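Long-range contacts in formate-dependent phosphoribosylglycinamide formyltransferase (Mycobacterium tuberculosis H37Rv, PDB 6KHR), which belongs to the ATP-grasp superfamily, combining an antiparallel-sheet ATP-grasp domain with an N-terminal domain built around a parallel sheet: residues V29-S34 / A50-V55; E117-A122 / G285-F290. All coordinates share one frame; numbering follows the deposited sequence.

Contact 1 of 2, residues V29-S34 / A50-V55; sequences VMLLGS and AEVIAV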
loop_
_atom_site.group_PDB
_atom_site.type_symbol
_atom_site.label_atom_id
_atom_site.label_comp_id
_atom_site.label_asym_id
_atom_site.label_seq_id
_atom_site.Cartn_x
_atom_site.Cartn_y
_atom_site.Cartn_z
ATOM N N VAL A 29 14.699 -11.776 -3.003
ATOM C CA VAL A 29 14.023 -12.208 -1.788
ATOM C C VAL A 29 13.131 -13.373 -2.169
ATOM O O VAL A 29 12.527 -13.372 -3.243
ATOM C CB VAL A 29 13.199 -11.063 -1.155
ATOM C CG1 VAL A 29 12.628 -11.477 0.196
ATOM C CG2 VAL A 29 14.034 -9.800 -1.016
ATOM N N MET A 30 13.059 -14.373 -1.306
ATOM C CA MET A 30 12.218 -15.533 -1.545
ATOM C C MET A 30 11.184 -15.604 -0.435
ATOM O O MET A 30 11.531 -15.546 0.745
ATOM C CB MET A 30 13.050 -16.820 -1.616
ATOM C CG MET A 30 12.250 -18.043 -1.989
ATOM S SD MET A 30 13.206 -19.572 -2.001
ATOM C CE MET A 30 14.198 -19.353 -3.472
ATOM N N LEU A 31 9.922 -15.722 -0.815
ATOM C CA LEU A 31 8.806 -15.722 0.121
ATOM C C LEU A 31 8.247 -17.135 0.239
ATOM O O LEU A 31 7.674 -17.668 -0.715
ATOM C CB LEU A 31 7.720 -14.755 -0.337
ATOM C CG LEU A 31 8.039 -13.265 -0.383
ATOM C CD1 LEU A 31 6.820 -12.543 -0.877
ATOM C CD2 LEU A 31 8.415 -12.759 0.983
ATOM N N LEU A 32 8.404 -17.737 1.413
ATOM C CA LEU A 32 7.768 -19.017 1.706
ATOM C C LEU A 32 6.325 -18.743 2.126
ATOM O O LEU A 32 6.061 -18.219 3.221
ATOM C CB LEU A 32 8.546 -19.765 2.786
ATOM C CG LEU A 32 9.728 -20.659 2.374
ATOM C CD1 LEU A 32 10.323 -20.288 1.021
ATOM C CD2 LEU A 32 10.813 -20.667 3.445
ATOM N N GLY A 33 5.393 -19.069 1.246
ATOM C CA GLY A 33 3.996 -18.724 1.428
ATOM C C GLY A 33 3.604 -17.680 0.399
ATOM O O GLY A 33 4.372 -16.756 0.096
ATOM N N SER A 34 2.421 -17.858 -0.161
ATOM C CA SER A 34 1.959 -16.934 -1.211
ATOM C C SER A 34 0.499 -16.608 -0.995
ATOM O O SER A 34 -0.212 -16.507 -1.957
ATOM C CB SER A 34 2.153 -17.506 -2.550
ATOM O OG SER A 34 3.518 -17.631 -2.813
ATOM N N ALA A 50 13.621 -4.827 -5.400
ATOM C CA ALA A 50 14.006 -6.225 -5.280
ATOM C C ALA A 50 13.159 -7.127 -6.169
ATOM O O ALA A 50 11.954 -6.919 -6.313
ATOM C CB ALA A 50 13.899 -6.695 -3.829
ATOM N N GLU A 51 13.807 -8.129 -6.758
ATOM C CA GLU A 51 13.115 -9.259 -7.364
ATOM C C GLU A 51 12.593 -10.187 -6.272
ATOM O O GLU A 51 13.295 -10.469 -5.298
ATOM C CB GLU A 51 14.065 -10.032 -8.277
ATOM C CG GLU A 51 13.588 -10.230 -9.703
ATOM C CD GLU A 51 14.541 -11.093 -10.543
ATOM O OE1 GLU A 51 15.288 -11.923 -9.972
ATOM O OE2 GLU A 51 14.540 -10.935 -11.784
ATOM N N VAL A 52 11.367 -10.686 -6.434
ATOM C CA VAL A 52 10.768 -11.568 -5.437
ATOM C C VAL A 52 10.359 -12.889 -6.076
ATOM O O VAL A 52 9.713 -12.913 -7.131
ATOM C CB VAL A 52 9.548 -10.937 -4.742
ATOM C CG1 VAL A 52 8.927 -11.964 -3.796
ATOM C CG2 VAL A 52 9.958 -9.678 -3.994
ATOM N N ILE A 53 10.721 -13.982 -5.416
ATOM C CA ILE A 53 10.296 -15.328 -5.768
ATOM C C ILE A 53 9.198 -15.728 -4.792
ATOM O O ILE A 53 9.412 -15.707 -3.576
ATOM C CB ILE A 53 11.475 -16.306 -5.697
ATOM C CG1 ILE A 53 12.637 -15.793 -6.547
ATOM C CG2 ILE A 53 11.043 -17.714 -6.085
ATOM C CD1 ILE A 53 13.990 -16.122 -5.947
ATOM N N ALA A 54 8.029 -16.087 -5.310
ATOM C CA ALA A 54 6.925 -16.536 -4.471
ATOM C C ALA A 54 6.809 -18.055 -4.550
ATOM O O ALA A 54 6.627 -18.620 -5.636
ATOM C CB ALA A 54 5.610 -15.865 -4.867
ATOM N N VAL A 55 6.919 -18.706 -3.398
ATOM C CA VAL A 55 6.873 -20.157 -3.281
ATOM C C VAL A 55 5.600 -20.532 -2.545
ATOM O O VAL A 55 5.236 -19.885 -1.557
ATOM C CB VAL A 55 8.111 -20.704 -2.542
ATOM C CG1 VAL A 55 8.042 -22.203 -2.460
ATOM C CG2 VAL A 55 9.396 -20.253 -3.226
#

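Contact 2 of 2, residues E117-A122 / G285-F290; sequences ELVPNA and GGRGVF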
loop_
_atom_site.group_PDB
_atom_site.type_symbol
_atom_site.label_atom_id
_atom_site.label_comp_id
_atom_site.label_asym_id
_atom_site.label_seq_id
_atom_site.Cartn_x
_atom_site.Cartn_y
_atom_site.Cartn_z
ATOM N N GLU A 117 20.502 -14.832 4.114
ATOM C CA GLU A 117 20.143 -14.436 5.494
ATOM C C GLU A 117 18.696 -14.838 5.690
ATOM O O GLU A 117 17.925 -14.655 4.785
ATOM C CB GLU A 117 20.277 -12.936 5.715
ATOM C CG GLU A 117 21.640 -12.378 5.398
ATOM C CD GLU A 117 21.996 -11.116 6.161
ATOM O OE1 GLU A 117 21.979 -10.039 5.574
ATOM O OE2 GLU A 117 22.291 -11.220 7.344
ATOM N N LEU A 118 18.376 -15.425 6.825
ATOM C CA LEU A 118 16.971 -15.791 7.044
ATOM C C LEU A 118 16.304 -14.652 7.796
ATOM O O LEU A 118 16.832 -14.271 8.796
ATOM C CB LEU A 118 16.951 -17.072 7.857
ATOM C CG LEU A 118 16.630 -18.300 7.029
ATOM C CD1 LEU A 118 17.856 -18.769 6.283
ATOM C CD2 LEU A 118 16.066 -19.398 7.895
ATOM N N VAL A 119 15.199 -14.123 7.287
ATOM C CA VAL A 119 14.490 -13.019 7.983
ATOM C C VAL A 119 13.014 -13.369 8.008
ATOM O O VAL A 119 12.365 -13.055 7.073
ATOM C CB VAL A 119 14.674 -11.681 7.259
ATOM C CG1 VAL A 119 14.004 -10.565 8.012
ATOM C CG2 VAL A 119 16.124 -11.350 7.023
ATOM N N PRO A 120 12.450 -13.980 9.054
ATOM C CA PRO A 120 13.111 -14.101 10.332
ATOM C C PRO A 120 14.037 -15.313 10.437
ATOM O O PRO A 120 14.029 -16.089 9.566
ATOM C CB PRO A 120 11.913 -14.283 11.259
ATOM C CG PRO A 120 10.916 -15.024 10.442
ATOM C CD PRO A 120 11.099 -14.504 9.045
ATOM N N ASN A 121 14.772 -15.407 11.542
ATOM C CA ASN A 121 15.727 -16.490 11.890
ATOM C C ASN A 121 15.016 -17.829 11.987
ATOM O O ASN A 121 13.879 -17.848 12.382
ATOM C CB ASN A 121 16.125 -16.415 13.357
ATOM C CG ASN A 121 17.194 -15.396 13.640
ATOM O OD1 ASN A 121 17.752 -14.821 12.728
ATOM N ND2 ASN A 121 17.489 -15.177 14.900
ATOM N N ALA A 122 15.721 -18.916 11.722
ATOM C CA ALA A 122 15.093 -20.239 11.867
ATOM C C ALA A 122 14.794 -20.438 13.339
ATOM O O ALA A 122 13.913 -21.189 13.653
ATOM C CB ALA A 122 15.987 -21.300 11.342
ATOM N N GLY A 285 15.457 -12.678 18.579
ATOM C CA GLY A 285 16.586 -12.147 17.832
ATOM C C GLY A 285 16.334 -12.092 16.331
ATOM O O GLY A 285 15.311 -12.532 15.809
ATOM N N GLY A 286 17.298 -11.514 15.630
ATOM C CA GLY A 286 17.214 -11.377 14.190
ATOM C C GLY A 286 16.360 -10.202 13.777
ATOM O O GLY A 286 15.627 -9.600 14.561
ATOM N N ARG A 287 16.456 -9.875 12.498
ATOM C CA ARG A 287 15.627 -8.833 11.921
ATOM C C ARG A 287 14.217 -9.355 11.647
ATOM O O ARG A 287 14.004 -10.547 11.434
ATOM C CB ARG A 287 16.267 -8.315 10.636
ATOM C CG ARG A 287 16.856 -6.924 10.772
ATOM C CD ARG A 287 17.896 -6.644 9.718
ATOM N NE ARG A 287 17.615 -7.337 8.470
ATOM C CZ ARG A 287 18.550 -7.816 7.658
ATOM N NH1 ARG A 287 19.827 -7.693 7.978
ATOM N NH2 ARG A 287 18.209 -8.426 6.533
ATOM N N GLY A 288 13.247 -8.458 11.662
ATOM C CA GLY A 288 11.904 -8.859 11.305
ATOM C C GLY A 288 10.852 -7.935 11.873
ATOM O O GLY A 288 11.143 -6.933 12.525
ATOM N N VAL A 289 9.608 -8.293 11.586
ATOM C CA VAL A 289 8.443 -7.612 12.118
ATOM C C VAL A 289 7.689 -8.628 12.950
ATOM O O VAL A 289 7.319 -9.698 12.448
ATOM C CB VAL A 289 7.541 -7.034 11.016
ATOM C CG1 VAL A 289 6.324 -6.493 11.624
ATOM C CG2 VAL A 289 8.251 -5.927 10.306
ATOM N N PHE A 290 7.490 -8.319 14.215
ATOM C CA PHE A 290 6.887 -9.262 15.138
ATOM C C PHE A 290 5.574 -8.686 15.634
ATOM O O PHE A 290 5.482 -7.491 15.927
ATOM C CB PHE A 290 7.830 -9.563 16.314
ATOM C CG PHE A 290 9.138 -10.189 15.907
ATOM C CD1 PHE A 290 10.136 -9.431 15.299
ATOM C CD2 PHE A 290 9.379 -11.538 16.146
ATOM C CE1 PHE A 290 11.334 -10.004 14.929
ATOM C CE2 PHE A 290 10.587 -12.121 15.771
ATOM C CZ PHE A 290 11.564 -11.348 15.164
#

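Contact 1 of 2, residues V29-S34 / A50-V55
V29-L32 and E51-V55 lie in the two parallel strands 28-32 and 51-56 of a beta-alpha-beta unit, joined through helix 36-47, in a parallel sheet like that of the Rossmann-like N-terminal domains of ATP-grasp enzymes. Their axes approach to 4.7 Å with an angle of 22° between their directions. The register V29-V52, M30-I53, L31-A54 and L32-V55 is fixed by the residues that turn both N and O across: V29 bonds E51 and I53, and L31 bonds I53 and V55. The L31 N to I53 O bond measures 2.8 Å, and the V55 N to L31 O bond 3.0 Å. M30 and L32 send their backbone bonds the other way, to F92, V94 and V96, which places 28-32 between two strands.

Beside helix 36-47, L31 CD1 lies against V52 CG1 at 3.6 Å. V29 is on the same face, where it and V52 both touch L45 of that helix. On the reverse face, M30 rises between I53 and V55, its CG against V55 CG2 at 3.8 Å. A bend at the last torsion (chi3 -72°) then brings M30 CE within 4.1 Å of I53 CD1.

Past the strand end, G33 N still bonds V55 O at 2.9 Å, but at 144° the bond is less straight than the four before it. G33 has backbone angles that would jam a side chain against the preceding carbonyl, as glycine alone avoids. S34 follows, its N bonded to D56 OD2, and its OG makes at most a weak hydrogen bond to V55 O (3.1 Å). The chemistry is therefore a regular backbone ladder sandwiched between two aliphatic faces, with the polar side-chain contact across the two segments, by S34, coming where the first strand ends, ahead of helix 36-47.

Contact 2 of 2, residues E117-A122 / G285-F290
V119 meets R287 with both of its methyl groups. CG1 is 3.4 Å from the R287 carbonyl O, while CG2 approaches the guanidinium obliquely, 3.6 Å from NH2. With CG1 anti to the backbone N (chi1 -177°), the valine spans the arginine from its backbone to the tip of its side chain. Outside this pair, E117 OE1 stands at the edge of the guanidinium, near its plane, and makes a long salt bridge of 4.0 Å to NH1. The carboxylate and guanidinium planes are 87° apart, which rules out a flat, two-pronged pairing.

At the other end of the contact, N121 lays its amide over the G285-G286 peptide. Its ND2 is 3.5 Å from G285 O and its OD1 3.8 Å from G286 CA, where a CB would clash with OD1, so glycine lets the amide lie there. P120 CA lies 3.8 Å from R287 O. The segments share no hydrogen bond, so the evidence is for packing plus one distant charge pair.

What positions the guanidinium lies outside both segments: NE bonds A332 O and NH2 bonds I333 O. The side chain reaches them through a bend at chi3 (32°), and V119 touches I333, so the C-terminal end of helix 325-334 touches both partners. The cis peptide before P120 lies in the loop leading into helix 122-129, with N121 in the N-cap position but making no capping bond through its side chain. G285, with positive phi, is the first residue past helix 267-284, and G288 opens strand 288-297, bonded to C232 of strand 224-235. E117 and V119 are tied to L93 of strand 92-95. Thus the loop leaving the end strand of the parallel sheet meets the loop that leads from helix 267-284 into strand 288-297.

The two contacts involve the same parallel sheet at different places: contact 1 between inner strands, contact 2 at its edge. Contact 1 joins strands adjacent in space and separated in the chain by a single helix, and nearly all its residues are buried. Contact 2 begins at the sheet's end strand, 117-118, and reaches a segment distant in the chain that leads into the antiparallel sheet; it is only partly buried. Strand 92-95 stands between them, bonded to both 28-32 and 117-118. Their centres are 15 Å apart and their nearest atoms about 7 Å, without touching. Backbone hydrogen bonds define contact 1, whereas side-chain packing around an arginine and glycines defines contact 2.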